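Local structure of MHP1 (Microbacterium liquefaciens, 2JLN) at residues A[112-123]-A[346-356]. The protein takes up 5-aryl-substituted hydantoins across the membrane by sodium-dependent symport, preferring indolylmethyl and benzyl hydantoin in the L form. Sequence-based numbering, arbitrary orientation.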
ATOM      1  N   LEU A 112       6.322  -1.740  11.121  1.00 56.70           N
ATOM      2  CA  LEU A 112       5.793  -0.821  12.159  1.00 59.32           C
ATOM      3  C   LEU A 112       4.722   0.184  11.669  1.00 58.65           C
ATOM      4  O   LEU A 112       3.665   0.323  12.289  1.00 57.83           O
ATOM      5  CB  LEU A 112       6.927  -0.064  12.878  1.00 61.69           C
ATOM      6  CG  LEU A 112       7.676  -0.833  13.979  1.00 69.41           C
ATOM      7  CD1 LEU A 112       8.942  -0.098  14.435  1.00 64.42           C
ATOM      8  CD2 LEU A 112       6.764  -1.168  15.175  1.00 66.23           C
ATOM      9  N   LEU A 113       5.004   0.897  10.583  1.00 54.77           N
ATOM     10  CA  LEU A 113       3.972   1.698   9.947  1.00 57.46           C
ATOM     11  C   LEU A 113       2.712   0.877   9.671  1.00 58.12           C
ATOM     12  O   LEU A 113       1.611   1.269  10.051  1.00 62.01           O
ATOM     13  CB  LEU A 113       4.456   2.268   8.626  1.00 56.86           C
ATOM     14  CG  LEU A 113       5.391   3.451   8.663  1.00 62.45           C
ATOM     15  CD1 LEU A 113       5.413   4.081   7.274  1.00 66.78           C
ATOM     16  CD2 LEU A 113       4.910   4.430   9.700  1.00 65.80           C
ATOM     17  N   SER A 114       2.877  -0.247   8.985  1.00 54.50           N
ATOM     18  CA  SER A 114       1.752  -1.045   8.541  1.00 53.21           C
ATOM     19  C   SER A 114       0.863  -1.429   9.707  1.00 55.19           C
ATOM     20  O   SER A 114      -0.359  -1.265   9.641  1.00 54.86           O
ATOM     21  CB  SER A 114       2.250  -2.299   7.822  1.00 56.15           C
ATOM     22  OG  SER A 114       2.243  -2.107   6.420  1.00 59.44           O
ATOM     23  N   LEU A 115       1.486  -1.939  10.770  1.00 55.28           N
ATOM     24  CA  LEU A 115       0.796  -2.354  11.989  1.00 52.47           C
ATOM     25  C   LEU A 115       0.063  -1.199  12.672  1.00 58.55           C
ATOM     26  O   LEU A 115      -1.046  -1.373  13.169  1.00 61.63           O
ATOM     27  CB  LEU A 115       1.805  -2.939  12.961  1.00 53.81           C
ATOM     28  CG  LEU A 115       2.119  -4.404  12.745  1.00 53.34           C
ATOM     29  CD1 LEU A 115       2.796  -4.982  13.997  1.00 45.60           C
ATOM     30  CD2 LEU A 115       0.811  -5.108  12.409  1.00 50.55           C
ATOM     31  N   PHE A 116       0.698  -0.029  12.725  1.00 59.32           N
ATOM     32  CA  PHE A 116       0.045   1.169  13.227  1.00 59.91           C
ATOM     33  C   PHE A 116      -1.251   1.453  12.453  1.00 61.84           C
ATOM     34  O   PHE A 116      -2.347   1.427  13.023  1.00 62.02           O
ATOM     35  CB  PHE A 116       0.989   2.369  13.132  1.00 59.73           C
ATOM     36  CG  PHE A 116       0.406   3.658  13.678  1.00 65.81           C
ATOM     37  CD1 PHE A 116      -0.235   4.564  12.832  1.00 66.54           C
ATOM     38  CD2 PHE A 116       0.510   3.967  15.034  1.00 65.37           C
ATOM     39  CE1 PHE A 116      -0.774   5.751  13.332  1.00 68.33           C
ATOM     40  CE2 PHE A 116      -0.011   5.145  15.539  1.00 68.96           C
ATOM     41  CZ  PHE A 116      -0.661   6.040  14.684  1.00 73.92           C
ATOM     42  N   TRP A 117      -1.129   1.717  11.156  1.00 57.62           N
ATOM     43  CA  TRP A 117      -2.300   2.051  10.376  1.00 56.13           C
ATOM     44  C   TRP A 117      -3.382   0.977  10.381  1.00 55.71           C
ATOM     45  O   TRP A 117      -4.559   1.307  10.291  1.00 56.90           O
ATOM     46  CB  TRP A 117      -1.919   2.437   8.959  1.00 58.34           C
ATOM     47  CG  TRP A 117      -1.138   3.700   8.903  1.00 61.15           C
ATOM     48  CD1 TRP A 117       0.130   3.853   8.438  1.00 64.39           C
ATOM     49  CD2 TRP A 117      -1.565   4.993   9.340  1.00 64.23           C
ATOM     50  NE1 TRP A 117       0.521   5.163   8.543  1.00 68.19           N
ATOM     51  CE2 TRP A 117      -0.498   5.886   9.103  1.00 67.27           C
ATOM     52  CE3 TRP A 117      -2.742   5.484   9.920  1.00 67.12           C
ATOM     53  CZ2 TRP A 117      -0.568   7.242   9.423  1.00 63.95           C
ATOM     54  CZ3 TRP A 117      -2.812   6.828  10.244  1.00 66.32           C
ATOM     55  CH2 TRP A 117      -1.727   7.691   9.994  1.00 66.23           C
ATOM     56  N   PHE A 118      -3.010  -0.294  10.496  1.00 53.62           N
ATOM     57  CA  PHE A 118      -4.028  -1.330  10.664  1.00 51.70           C
ATOM     58  C   PHE A 118      -4.994  -1.070  11.850  1.00 54.77           C
ATOM     59  O   PHE A 118      -6.203  -1.263  11.724  1.00 53.35           O
ATOM     60  CB  PHE A 118      -3.431  -2.731  10.799  1.00 47.70           C
ATOM     61  CG  PHE A 118      -4.455  -3.758  11.192  1.00 50.04           C
ATOM     62  CD1 PHE A 118      -5.367  -4.241  10.254  1.00 51.45           C
ATOM     63  CD2 PHE A 118      -4.567  -4.184  12.504  1.00 47.13           C
ATOM     64  CE1 PHE A 118      -6.341  -5.143  10.602  1.00 46.11           C
ATOM     65  CE2 PHE A 118      -5.529  -5.101  12.859  1.00 45.62           C
ATOM     66  CZ  PHE A 118      -6.421  -5.578  11.905  1.00 48.66           C
ATOM     67  N   GLY A 119      -4.464  -0.654  13.002  1.00 57.81           N
ATOM     68  CA  GLY A 119      -5.292  -0.322  14.161  1.00 60.85           C
ATOM     69  C   GLY A 119      -6.081   0.988  14.042  1.00 62.71           C
ATOM     70  O   GLY A 119      -7.181   1.135  14.585  1.00 60.92           O
ATOM     71  N   PHE A 120      -5.527   1.955  13.320  1.00 59.56           N
ATOM     72  CA  PHE A 120      -6.262   3.170  13.074  1.00 58.76           C
ATOM     73  C   PHE A 120      -7.519   2.873  12.265  1.00 61.69           C
ATOM     74  O   PHE A 120      -8.609   3.278  12.643  1.00 64.89           O
ATOM     75  CB  PHE A 120      -5.394   4.203  12.360  1.00 65.70           C
ATOM     76  CG  PHE A 120      -6.015   5.571  12.309  1.00 66.35           C
ATOM     77  CD1 PHE A 120      -6.221   6.288  13.477  1.00 63.54           C
ATOM     78  CD2 PHE A 120      -6.400   6.131  11.092  1.00 69.95           C
ATOM     79  CE1 PHE A 120      -6.806   7.535  13.437  1.00 71.07           C
ATOM     80  CE2 PHE A 120      -6.995   7.391  11.035  1.00 69.42           C
ATOM     81  CZ  PHE A 120      -7.196   8.095  12.210  1.00 72.30           C
ATOM     82  N   GLN A 121      -7.381   2.166  11.150  1.00 59.24           N
ATOM     83  CA  GLN A 121      -8.543   1.878  10.318  1.00 56.40           C
ATOM     84  C   GLN A 121      -9.499   0.878  10.966  1.00 57.57           C
ATOM     85  O   GLN A 121     -10.702   0.887  10.680  1.00 57.05           O
ATOM     86  CB  GLN A 121      -8.095   1.378   8.954  1.00 53.89           C
ATOM     87  CG  GLN A 121      -7.083   2.289   8.329  1.00 56.05           C
ATOM     88  CD  GLN A 121      -7.571   2.949   7.071  1.00 55.25           C
ATOM     89  OE1 GLN A 121      -6.809   3.092   6.127  1.00 61.27           O
ATOM     90  NE2 GLN A 121      -8.836   3.357   7.041  1.00 56.14           N
ATOM     91  N   THR A 122      -8.975   0.016  11.836  1.00 56.37           N
ATOM     92  CA  THR A 122      -9.840  -0.919  12.535  1.00 57.55           C
ATOM     93  C   THR A 122     -10.787  -0.086  13.363  1.00 58.93           C
ATOM     94  O   THR A 122     -11.965  -0.404  13.482  1.00 61.61           O
ATOM     95  CB  THR A 122      -9.069  -1.940  13.411  1.00 59.11           C
ATOM     96  OG1 THR A 122      -8.520  -2.966  12.575  1.00 56.96           O
ATOM     97  CG2 THR A 122     -10.008  -2.612  14.420  1.00 59.17           C
ATOM     98  N   TRP A 123     -10.260   1.007  13.897  1.00 58.07           N
ATOM     99  CA  TRP A 123     -11.043   1.977  14.662  1.00 61.56           C
ATOM    100  C   TRP A 123     -12.199   2.635  13.875  1.00 61.82           C
ATOM    101  O   TRP A 123     -13.341   2.621  14.335  1.00 61.12           O
ATOM    102  CB  TRP A 123     -10.087   3.026  15.225  1.00 63.28           C
ATOM    103  CG  TRP A 123     -10.659   4.081  16.128  1.00 66.62           C
ATOM    104  CD1 TRP A 123     -11.209   3.906  17.374  1.00 67.72           C
ATOM    105  CD2 TRP A 123     -10.660   5.496  15.885  1.00 69.44           C
ATOM    106  NE1 TRP A 123     -11.578   5.123  17.900  1.00 68.00           N
ATOM    107  CE2 TRP A 123     -11.243   6.113  17.011  1.00 68.86           C
ATOM    108  CE3 TRP A 123     -10.217   6.303  14.824  1.00 66.06           C
ATOM    109  CZ2 TRP A 123     -11.399   7.497  17.099  1.00 65.55           C
ATOM    110  CZ3 TRP A 123     -10.359   7.673  14.928  1.00 62.46           C
ATOM    111  CH2 TRP A 123     -10.952   8.254  16.049  1.00 61.25           C
ATOM    112  N   VAL A 346      -1.005  -7.334  17.948  1.00 54.62           N
ATOM    113  CA  VAL A 346      -0.033  -6.257  18.155  1.00 57.85           C
ATOM    114  C   VAL A 346      -0.561  -4.893  17.645  1.00 60.44           C
ATOM    115  O   VAL A 346      -0.563  -3.900  18.370  1.00 62.70           O
ATOM    116  CB  VAL A 346       1.324  -6.577  17.513  1.00 55.91           C
ATOM    117  CG1 VAL A 346       2.159  -5.307  17.348  1.00 54.32           C
ATOM    118  CG2 VAL A 346       2.058  -7.614  18.344  1.00 52.91           C
ATOM    119  N   GLY A 347      -1.024  -4.851  16.402  1.00 59.33           N
ATOM    120  CA  GLY A 347      -1.614  -3.639  15.858  1.00 58.92           C
ATOM    121  C   GLY A 347      -2.527  -2.924  16.838  1.00 61.94           C
ATOM    122  O   GLY A 347      -2.350  -1.736  17.078  1.00 64.75           O
ATOM    123  N   LEU A 348      -3.491  -3.646  17.407  1.00 59.91           N
ATOM    124  CA  LEU A 348      -4.466  -3.057  18.325  1.00 62.27           C
ATOM    125  C   LEU A 348      -3.919  -2.704  19.720  1.00 68.78           C
ATOM    126  O   LEU A 348      -4.405  -1.770  20.357  1.00 75.82           O
ATOM    127  CB  LEU A 348      -5.693  -3.952  18.486  1.00 61.03           C
ATOM    128  CG  LEU A 348      -6.578  -4.370  17.307  1.00 59.95           C
ATOM    129  CD1 LEU A 348      -7.541  -5.444  17.815  1.00 53.68           C
ATOM    130  CD2 LEU A 348      -7.332  -3.210  16.656  1.00 53.81           C
ATOM    131  N   LEU A 349      -2.930  -3.432  20.220  1.00 67.20           N
ATOM    132  CA  LEU A 349      -2.375  -3.070  21.526  1.00 68.05           C
ATOM    133  C   LEU A 349      -1.418  -1.872  21.453  1.00 72.56           C
ATOM    134  O   LEU A 349      -0.834  -1.480  22.459  1.00 77.09           O
ATOM    135  CB  LEU A 349      -1.716  -4.272  22.211  1.00 66.40           C
ATOM    136  CG  LEU A 349      -2.716  -5.346  22.661  1.00 68.95           C
ATOM    137  CD1 LEU A 349      -2.011  -6.508  23.317  1.00 69.94           C
ATOM    138  CD2 LEU A 349      -3.743  -4.776  23.602  1.00 63.17           C
ATOM    139  N   MET A 350      -1.247  -1.297  20.263  1.00 73.49           N
ATOM    140  CA  MET A 350      -0.559  -0.010  20.136  1.00 75.51           C
ATOM    141  C   MET A 350      -1.606   1.086  20.318  1.00 76.97           C
ATOM    142  O   MET A 350      -1.290   2.273  20.350  1.00 77.94           O
ATOM    143  CB  MET A 350       0.103   0.161  18.760  1.00 77.01           C
ATOM    144  CG  MET A 350       0.971  -1.000  18.265  1.00 75.61           C
ATOM    145  SD  MET A 350       1.877  -0.590  16.739  1.00 76.58           S
ATOM    146  CE  MET A 350       3.292   0.256  17.445  1.00 79.29           C
ATOM    147  N   MET A 351      -2.863   0.666  20.425  1.00 76.49           N
ATOM    148  CA  MET A 351      -3.990   1.585  20.534  1.00 79.42           C
ATOM    149  C   MET A 351      -3.704   2.897  19.825  1.00 81.49           C
ATOM    150  O   MET A 351      -3.759   3.956  20.451  1.00 85.48           O
ATOM    151  CB  MET A 351      -4.325   1.827  22.004  1.00 83.71           C
ATOM    152  CG  MET A 351      -4.639   0.531  22.760  1.00 86.75           C
ATOM    153  SD  MET A 351      -5.012   0.784  24.503  1.00103.01           S
ATOM    154  CE  MET A 351      -6.463   1.836  24.378  1.00 94.43           C
ATOM    155  N   PRO A 352      -3.406   2.819  18.509  1.00 82.40           N
ATOM    156  CA  PRO A 352      -2.867   3.908  17.673  1.00 80.92           C
ATOM    157  C   PRO A 352      -3.837   5.052  17.383  1.00 78.74           C
ATOM    158  O   PRO A 352      -3.422   6.059  16.823  1.00 79.85           O
ATOM    159  CB  PRO A 352      -2.511   3.186  16.365  1.00 73.45           C
ATOM    160  CG  PRO A 352      -3.419   1.989  16.351  1.00 73.23           C
ATOM    161  CD  PRO A 352      -3.438   1.543  17.766  1.00 74.74           C
ATOM    162  N   TRP A 353      -5.106   4.889  17.737  1.00 82.28           N
ATOM    163  CA  TRP A 353      -6.116   5.909  17.458  1.00 83.67           C
ATOM    164  C   TRP A 353      -5.994   7.056  18.441  1.00 88.31           C
ATOM    165  O   TRP A 353      -6.783   8.002  18.396  1.00 85.95           O
ATOM    166  CB  TRP A 353      -7.535   5.323  17.511  1.00 78.70           C
ATOM    167  CG  TRP A 353      -7.746   4.374  18.638  1.00 80.14           C
ATOM    168  CD1 TRP A 353      -8.293   4.654  19.849  1.00 82.32           C
ATOM    169  CD2 TRP A 353      -7.386   2.985  18.665  1.00 77.87           C
ATOM    170  NE1 TRP A 353      -8.303   3.518  20.639  1.00 85.37           N
ATOM    171  CE2 TRP A 353      -7.754   2.482  19.933  1.00 80.06           C
ATOM    172  CE3 TRP A 353      -6.786   2.124  17.745  1.00 72.00           C
ATOM    173  CZ2 TRP A 353      -7.549   1.161  20.298  1.00 76.18           C
ATOM    174  CZ3 TRP A 353      -6.584   0.821  18.106  1.00 75.14           C
ATOM    175  CH2 TRP A 353      -6.965   0.344  19.375  1.00 75.18           C
ATOM    176  N   GLN A 354      -4.999   6.965  19.322  1.00 90.53           N
ATOM    177  CA  GLN A 354      -4.764   7.995  20.333  1.00 93.72           C
ATOM    178  C   GLN A 354      -3.395   8.693  20.225  1.00 95.94           C
ATOM    179  O   GLN A 354      -3.029   9.500  21.076  1.00100.69           O
ATOM    180  CB  GLN A 354      -5.001   7.422  21.734  1.00 93.20           C
ATOM    181  CG  GLN A 354      -6.480   7.439  22.116  1.00 98.16           C
ATOM    182  CD  GLN A 354      -6.795   6.638  23.368  1.00104.49           C
ATOM    183  OE1 GLN A 354      -5.961   5.866  23.860  1.00103.07           O
ATOM    184  NE2 GLN A 354      -8.014   6.808  23.886  1.00102.69           N
ATOM    185  N   PHE A 355      -2.658   8.398  19.160  1.00 95.82           N
ATOM    186  CA  PHE A 355      -1.323   8.954  18.957  1.00 93.00           C
ATOM    187  C   PHE A 355      -1.175   9.480  17.532  1.00 94.74           C
ATOM    188  O   PHE A 355      -0.137  10.039  17.177  1.00 93.53           O
ATOM    189  CB  PHE A 355      -0.252   7.889  19.238  1.00 87.31           C
ATOM    190  CG  PHE A 355      -0.384   7.256  20.581  1.00 93.79           C
ATOM    191  CD1 PHE A 355      -1.266   6.202  20.779  1.00 97.56           C
ATOM    192  CD2 PHE A 355       0.343   7.728  21.659  1.00 95.48           C
ATOM    193  CE1 PHE A 355      -1.417   5.618  22.040  1.00 98.14           C
ATOM    194  CE2 PHE A 355       0.204   7.152  22.920  1.00100.95           C
ATOM    195  CZ  PHE A 355      -0.679   6.092  23.110  1.00 99.56           C
ATOM    196  N   ALA A 356      -2.203   9.279  16.707  1.00 96.14           N
ATOM    197  CA  ALA A 356      -2.172   9.749  15.324  1.00 89.82           C
ATOM    198  C   ALA A 356      -2.212  11.266  15.326  1.00 93.97           C
ATOM    199  O   ALA A 356      -1.511  11.905  14.537  1.00 94.26           O
ATOM    200  CB  ALA A 356      -3.338   9.179  14.521  1.00 83.45           C
TER
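Trp-353 lies against Trp-123 and Gly-119, joining two transmembrane helices of a transporter with the LeuT-type fold, built on a five-helix inverted repeat: the third, which continues on either side of 112-123, and the ninth, whose helix 336-349 gives way within 346-356 to the turn that leads into helix 356-368. The helix is left where Met-351 takes a positive phi of 29°, and Pro-352, Trp-353 and Gln-354 form a 3-10 turn before the next helix starts at Ala-356. From CB outward, Trp-353 first sets that carbon over one face of the Trp-123 indole, a CH-pi contact 3.6 Å from the centroid of its five-membered ring. CG, held between the backbone N and the carbonyl carbon (chi1 42°), comes next and lies close to CD1 of Trp-123, while CD1 continues toward NE1 of the same residue. The five-membered rings thus form an offset stack with planes at 10°. On the six-membered side, CE3 and CZ3 come nearest to the carbonyl O of Gly-119, where the absence of a side chain leaves room for CG of Pro-352.

Pro-352 turns CB over the face of Phe-116, 3.6 Å from the ring centroid, and Ala-356 CB sits 4.0 Å from CE1 of Phe-120. Farther along, Gly-347 lets the helices approach closely, its CA 4.7 Å from that of Leu-115. Thr-122 CG2 meets Leu-348 CD2 at 3.5 Å, whereas Thr-122 OG1 is engaged by Gln-153 and Phe-118 O. Gln-121, a probable substrate ligand, belongs to the same helix. At the other end, Leu-115 CD1 packs on Val-346 CG1.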